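Local structure of ESX-1 secretion-associated protein EspB (7P0Z) at residues 133-138 and 253-258; 18-23 and 74-79. The protein is a substrate of the mycobacterial ESX-1 secretion system that forms a seven-chain, channel-like assembly and is probably linked to protein transport. One frame throughout, in Å; residues are numbered along the deposited sequence.

Interaction 1 of 2, residues 133-138 and 253-258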
loop_
_atom_site.group_PDB
_atom_site.type_symbol
_atom_site.label_atom_id
_atom_site.label_comp_id
_atom_site.label_asym_id
_atom_site.label_seq_id
_atom_site.Cartn_x
_atom_site.Cartn_y
_atom_site.Cartn_z
ATOM N N THR A 133 -29.676 8.806 -36.249
ATOM C CA THR A 133 -28.531 8.361 -37.023
ATOM C C THR A 133 -27.316 8.087 -36.157
ATOM O O THR A 133 -26.518 7.212 -36.485
ATOM C CB THR A 133 -28.209 9.371 -38.100
ATOM O OG1 THR A 133 -27.988 10.638 -37.490
ATOM C CG2 THR A 133 -29.343 9.441 -39.057
ATOM N N ASP A 134 -27.134 8.807 -35.059
ATOM C CA ASP A 134 -26.063 8.404 -34.159
ATOM C C ASP A 134 -26.367 7.067 -33.509
ATOM O O ASP A 134 -25.484 6.218 -33.389
ATOM C CB ASP A 134 -25.817 9.456 -33.100
ATOM C CG ASP A 134 -25.140 10.661 -33.654
ATOM O OD1 ASP A 134 -24.388 10.508 -34.635
ATOM O OD2 ASP A 134 -25.348 11.766 -33.113
ATOM N N LEU A 135 -27.610 6.857 -33.092
ATOM C CA LEU A 135 -27.990 5.563 -32.551
ATOM C C LEU A 135 -27.898 4.481 -33.608
ATOM O O LEU A 135 -27.430 3.376 -33.332
ATOM C CB LEU A 135 -29.397 5.620 -31.980
ATOM C CG LEU A 135 -29.628 6.062 -30.545
ATOM C CD1 LEU A 135 -29.031 5.076 -29.619
ATOM C CD2 LEU A 135 -29.045 7.430 -30.296
ATOM N N LYS A 136 -28.349 4.767 -34.822
ATOM C CA LYS A 136 -28.281 3.753 -35.861
ATOM C C LYS A 136 -26.842 3.422 -36.210
ATOM O O LYS A 136 -26.519 2.265 -36.469
ATOM C CB LYS A 136 -29.061 4.200 -37.090
ATOM C CG LYS A 136 -30.532 3.996 -36.937
ATOM C CD LYS A 136 -31.320 4.797 -37.935
ATOM C CE LYS A 136 -31.190 4.269 -39.334
ATOM N NZ LYS A 136 -32.026 5.087 -40.247
ATOM N N THR A 137 -25.962 4.414 -36.198
ATOM C CA THR A 137 -24.553 4.152 -36.441
ATOM C C THR A 137 -23.959 3.293 -35.340
ATOM O O THR A 137 -23.292 2.287 -35.609
ATOM C CB THR A 137 -23.796 5.465 -36.551
ATOM O OG1 THR A 137 -24.530 6.350 -37.393
ATOM C CG2 THR A 137 -22.460 5.244 -37.154
ATOM N N ALA A 138 -24.190 3.680 -34.091
ATOM C CA ALA A 138 -23.671 2.912 -32.976
ATOM C C ALA A 138 -24.146 1.473 -33.037
ATOM O O ALA A 138 -23.350 0.541 -32.906
ATOM C CB ALA A 138 -24.093 3.555 -31.665
ATOM N N GLU A 253 -34.002 8.102 -23.610
ATOM C CA GLU A 253 -33.463 7.024 -22.790
ATOM C C GLU A 253 -32.491 6.150 -23.571
ATOM O O GLU A 253 -31.436 5.767 -23.054
ATOM C CB GLU A 253 -34.581 6.180 -22.210
ATOM C CG GLU A 253 -35.249 6.850 -21.042
ATOM C CD GLU A 253 -36.264 5.969 -20.365
ATOM O OE1 GLU A 253 -36.561 4.884 -20.901
ATOM O OE2 GLU A 253 -36.748 6.352 -19.287
ATOM N N TYR A 254 -32.838 5.808 -24.806
ATOM C CA TYR A 254 -31.919 5.064 -25.643
ATOM C C TYR A 254 -30.614 5.808 -25.794
ATOM O O TYR A 254 -29.541 5.228 -25.661
ATOM C CB TYR A 254 -32.503 4.817 -27.019
ATOM C CG TYR A 254 -33.498 3.718 -27.082
ATOM C CD1 TYR A 254 -33.883 3.035 -25.948
ATOM C CD2 TYR A 254 -33.979 3.292 -28.302
ATOM C CE1 TYR A 254 -34.776 2.011 -26.027
ATOM C CE2 TYR A 254 -34.852 2.274 -28.392
ATOM C CZ TYR A 254 -35.252 1.631 -27.259
ATOM O OH TYR A 254 -36.143 0.600 -27.386
ATOM N N GLN A 255 -30.688 7.082 -26.117
ATOM C CA GLN A 255 -29.482 7.827 -26.414
ATOM C C GLN A 255 -28.598 7.910 -25.185
ATOM O O GLN A 255 -27.367 7.802 -25.279
ATOM C CB GLN A 255 -29.888 9.191 -26.930
ATOM C CG GLN A 255 -28.815 9.991 -27.513
ATOM C CD GLN A 255 -29.366 11.226 -28.141
ATOM O OE1 GLN A 255 -30.560 11.455 -28.096
ATOM N NE2 GLN A 255 -28.502 12.033 -28.740
ATOM N N GLU A 256 -29.218 8.032 -24.019
ATOM C CA GLU A 256 -28.484 7.905 -22.772
ATOM C C GLU A 256 -27.756 6.579 -22.692
ATOM O O GLU A 256 -26.522 6.540 -22.624
ATOM C CB GLU A 256 -29.435 8.031 -21.594
ATOM C CG GLU A 256 -28.744 7.866 -20.273
ATOM C CD GLU A 256 -29.679 8.036 -19.103
ATOM O OE1 GLU A 256 -30.889 8.242 -19.332
ATOM O OE2 GLU A 256 -29.208 7.969 -17.951
ATOM N N THR A 257 -28.511 5.481 -22.669
ATOM C CA THR A 257 -27.903 4.172 -22.485
ATOM C C THR A 257 -26.823 3.913 -23.522
ATOM O O THR A 257 -25.829 3.251 -23.236
ATOM C CB THR A 257 -28.954 3.076 -22.567
ATOM O OG1 THR A 257 -29.658 3.196 -23.800
ATOM C CG2 THR A 257 -29.910 3.179 -21.443
ATOM N N SER A 258 -27.008 4.419 -24.729
ATOM C CA SER A 258 -26.048 4.192 -25.789
ATOM C C SER A 258 -24.739 4.895 -25.504
ATOM O O SER A 258 -23.667 4.295 -25.619
ATOM C CB SER A 258 -26.623 4.661 -27.108
ATOM O OG SER A 258 -25.660 4.590 -28.124
#

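Interaction 2 of 2, residues 18-23 and 74-79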
loop_
_atom_site.group_PDB
_atom_site.type_symbol
_atom_site.label_atom_id
_atom_site.label_comp_id
_atom_site.label_asym_id
_atom_site.label_seq_id
_atom_site.Cartn_x
_atom_site.Cartn_y
_atom_site.Cartn_z
ATOM N N ASN A 18 22.798 -36.773 -24.315
ATOM C CA ASN A 18 21.365 -36.958 -24.437
ATOM C C ASN A 18 20.612 -35.738 -23.938
ATOM O O ASN A 18 19.626 -35.316 -24.547
ATOM C CB ASN A 18 20.928 -38.196 -23.676
ATOM C CG ASN A 18 21.319 -39.459 -24.365
ATOM O OD1 ASN A 18 21.617 -39.471 -25.549
ATOM N ND2 ASN A 18 21.301 -40.542 -23.630
ATOM N N ARG A 19 21.067 -35.152 -22.841
ATOM C CA ARG A 19 20.413 -33.962 -22.331
ATOM C C ARG A 19 20.581 -32.791 -23.283
ATOM O O ARG A 19 19.679 -31.965 -23.421
ATOM C CB ARG A 19 20.961 -33.629 -20.955
ATOM C CG ARG A 19 20.584 -34.629 -19.914
ATOM C CD ARG A 19 19.090 -34.818 -19.812
ATOM N NE ARG A 19 18.430 -33.565 -19.491
ATOM C CZ ARG A 19 18.332 -33.067 -18.269
ATOM N NH1 ARG A 19 18.855 -33.710 -17.248
ATOM N NH2 ARG A 19 17.723 -31.913 -18.074
ATOM N N ALA A 20 21.727 -32.703 -23.949
ATOM C CA ALA A 20 21.922 -31.651 -24.934
ATOM C C ALA A 20 20.952 -31.792 -26.091
ATOM O O ALA A 20 20.384 -30.803 -26.557
ATOM C CB ALA A 20 23.355 -31.658 -25.448
ATOM N N ASP A 21 20.746 -33.007 -26.574
ATOM C CA ASP A 21 19.751 -33.161 -27.623
ATOM C C ASP A 21 18.349 -32.876 -27.117
ATOM O O ASP A 21 17.532 -32.324 -27.852
ATOM C CB ASP A 21 19.822 -34.543 -28.232
ATOM C CG ASP A 21 20.992 -34.688 -29.149
ATOM O OD1 ASP A 21 21.568 -33.657 -29.534
ATOM O OD2 ASP A 21 21.345 -35.831 -29.492
ATOM N N GLU A 22 18.056 -33.225 -25.873
ATOM C CA GLU A 22 16.728 -32.987 -25.342
ATOM C C GLU A 22 16.442 -31.507 -25.138
ATOM O O GLU A 22 15.294 -31.078 -25.260
ATOM C CB GLU A 22 16.550 -33.739 -24.031
ATOM C CG GLU A 22 15.174 -33.598 -23.453
ATOM C CD GLU A 22 14.968 -34.354 -22.169
ATOM O OE1 GLU A 22 15.889 -35.064 -21.732
ATOM O OE2 GLU A 22 13.889 -34.205 -21.572
ATOM N N VAL A 23 17.457 -30.711 -24.830
ATOM C CA VAL A 23 17.163 -29.351 -24.433
ATOM C C VAL A 23 16.887 -28.471 -25.641
ATOM O O VAL A 23 16.172 -27.477 -25.533
ATOM C CB VAL A 23 18.301 -28.785 -23.572
ATOM C CG1 VAL A 23 19.501 -28.445 -24.411
ATOM C CG2 VAL A 23 17.824 -27.586 -22.789
ATOM N N THR A 74 24.966 -26.412 -27.373
ATOM C CA THR A 74 26.360 -26.387 -27.778
ATOM C C THR A 74 27.290 -26.357 -26.576
ATOM O O THR A 74 28.296 -27.071 -26.545
ATOM C CB THR A 74 26.618 -25.197 -28.690
ATOM O OG1 THR A 74 25.750 -25.273 -29.812
ATOM C CG2 THR A 74 28.019 -25.203 -29.165
ATOM N N SER A 75 26.975 -25.545 -25.579
ATOM C CA SER A 75 27.826 -25.512 -24.400
ATOM C C SER A 75 27.846 -26.857 -23.693
ATOM O O SER A 75 28.881 -27.271 -23.169
ATOM C CB SER A 75 27.383 -24.414 -23.445
ATOM O OG SER A 75 27.653 -23.147 -23.985
ATOM N N LEU A 76 26.714 -27.546 -23.655
ATOM C CA LEU A 76 26.698 -28.862 -23.039
ATOM C C LEU A 76 27.563 -29.845 -23.805
ATOM O O LEU A 76 28.244 -30.674 -23.207
ATOM C CB LEU A 76 25.278 -29.390 -22.936
ATOM C CG LEU A 76 24.388 -28.710 -21.914
ATOM C CD1 LEU A 76 22.955 -29.091 -22.172
ATOM C CD2 LEU A 76 24.796 -29.097 -20.534
ATOM N N ARG A 77 27.529 -29.788 -25.128
ATOM C CA ARG A 77 28.370 -30.686 -25.902
ATOM C C ARG A 77 29.842 -30.397 -25.679
ATOM O O ARG A 77 30.655 -31.320 -25.596
ATOM C CB ARG A 77 28.015 -30.599 -27.371
ATOM C CG ARG A 77 26.669 -31.133 -27.619
ATOM C CD ARG A 77 26.379 -31.251 -29.048
ATOM N NE ARG A 77 24.998 -31.639 -29.232
ATOM C CZ ARG A 77 24.036 -30.787 -29.539
ATOM N NH1 ARG A 77 24.325 -29.511 -29.705
ATOM N NH2 ARG A 77 22.795 -31.209 -29.685
ATOM N N ASN A 78 30.206 -29.130 -25.559
ATOM C CA ASN A 78 31.591 -28.818 -25.246
ATOM C C ASN A 78 31.974 -29.347 -23.872
ATOM O O ASN A 78 33.040 -29.953 -23.691
ATOM C CB ASN A 78 31.818 -27.316 -25.339
ATOM C CG ASN A 78 31.647 -26.794 -26.739
ATOM O OD1 ASN A 78 31.523 -27.555 -27.689
ATOM N ND2 ASN A 78 31.638 -25.487 -26.875
ATOM N N ALA A 79 31.106 -29.138 -22.893
ATOM C CA ALA A 79 31.376 -29.637 -21.557
ATOM C C ALA A 79 31.532 -31.148 -21.557
ATOM O O ALA A 79 32.321 -31.698 -20.791
ATOM C CB ALA A 79 30.260 -29.211 -20.615
#

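Interaction 1 of 2, residues 133-138 and 253-258
Leu-135 of helix 133-143 reaches across to helix 244-268 and meets it with both of its methyl groups. CD1 lies against the CB of Ser-258, 3.5 Å away, while CD2 rests on the aliphatic part of Gln-255, with 3.8 Å between Leu-135 CD2 and Gln-255 CG. The branch thus sits against residues i and i+3 of one turn, CD2 on the first and CD1 on the second. On the same turn, Leu-135 CD1 stands 4.3 Å from Tyr-254 CB, an apolar touch at the root of the tyrosine, whose ring leads away from the contact. Gln-255 has CG anti to the backbone N (chi1 -169°) and an extended chain, which carries it across the leucine at about a right angle; CB and CG do the touching. One turn on from Leu-135, Ala-138 CB sits 4.0 Å from Ser-258 OG.

No hydrogen bond joins the two segments, whose axes come within 10.4 Å at 44°, both running broadly the same way. This is helix-on-helix packing within the PPE domain of EspB, in an all-helical, elongated chain, and it rests mainly on one leucine fitted against a neighbouring turn.

The hydroxyl of Ser-258, buried beside Leu-135 and Ala-138, is hydrogen-bonded to NE2 of His-225, a residue that also touches Ala-138. On the helix 244-268 side, Tyr-254 O accepts two bonds, from the backbone N of Ser-258 and from Thr-257 OG1, the latter at 2.8 Å with the hydroxyl tilted 30° from the carbonyl plane. Helix 228-237 adds a further wall: Ile-231 packs on Leu-135, and Leu-234 and Asp-230 touch Tyr-254, whose side chain also meets Pro-226.

Interaction 2 of 2, residues 18-23 and 74-79
Asp-21 and Arg-77 form a salt bridge between two antiparallel helices of the PE domain, helix 13-23 and helix 42-81. Arg-77 NH2 donates to Asp-21 OD1 at 2.7 Å, with an N-H...O angle of 157°. The oxygen lies in the guanidinium plane and is met nearly along its own C-O axis, yet the carboxylate and guanidinium planes are turned 49° apart, and a single oxygen and a single nitrogen make the bond. Arg-77 spans the gap with a chain extended from CG to NE, crossing Asp-21 at about a right angle. Its NH2 is shared with a second carboxylate, that of Glu-24 just beyond helix 13-23, and the two acids together probably fix the rotation of the guanidinium.

Beside the salt bridge the axes of segments 18-23 and 74-79 come within 8.8 Å and run antiparallel, at 175°. Ala-20, whose small side chain points at the partner helix, allows this approach: its CB meets Leu-76 CB at 3.9 Å and also lies over one face of the Arg-77 guanidinium, offset toward the rim, besides touching the arginine's CG. A methyl thus lies over one face of the group while Asp-21 takes its edge. Leu-76 continues the apolar seam and also touches Cys-186 of helix 181-224, while Val-23 also touches Phe-172 and, on helix 42-81, Leu-72 and Ala-73. Val-23 and Leu-76 reach toward each other tip to tip, Val-23 CG1 standing 4.2 Å from Leu-76 CD1.

From the N terminus, helix 13-23 comes first, and interaction 2 closes a loop of 50 residues when helix 42-81 brings residues 74-79 back beside 18-23, within the PE domain. The chain then passes through residues 87-129, which are not modelled, to helix 133-143, where interaction 1 opens. Its loop of 114 residues takes in helices 149-166, 181-224 and 228-237 before helix 244-268 closes it, all in the PPE domain. The loops follow one another in series, neither nesting nor crossing. The contacts lie on opposite sides of the chain's centre, their own centres 64 Å apart, and so join helices in two remote parts of the elongated molecule.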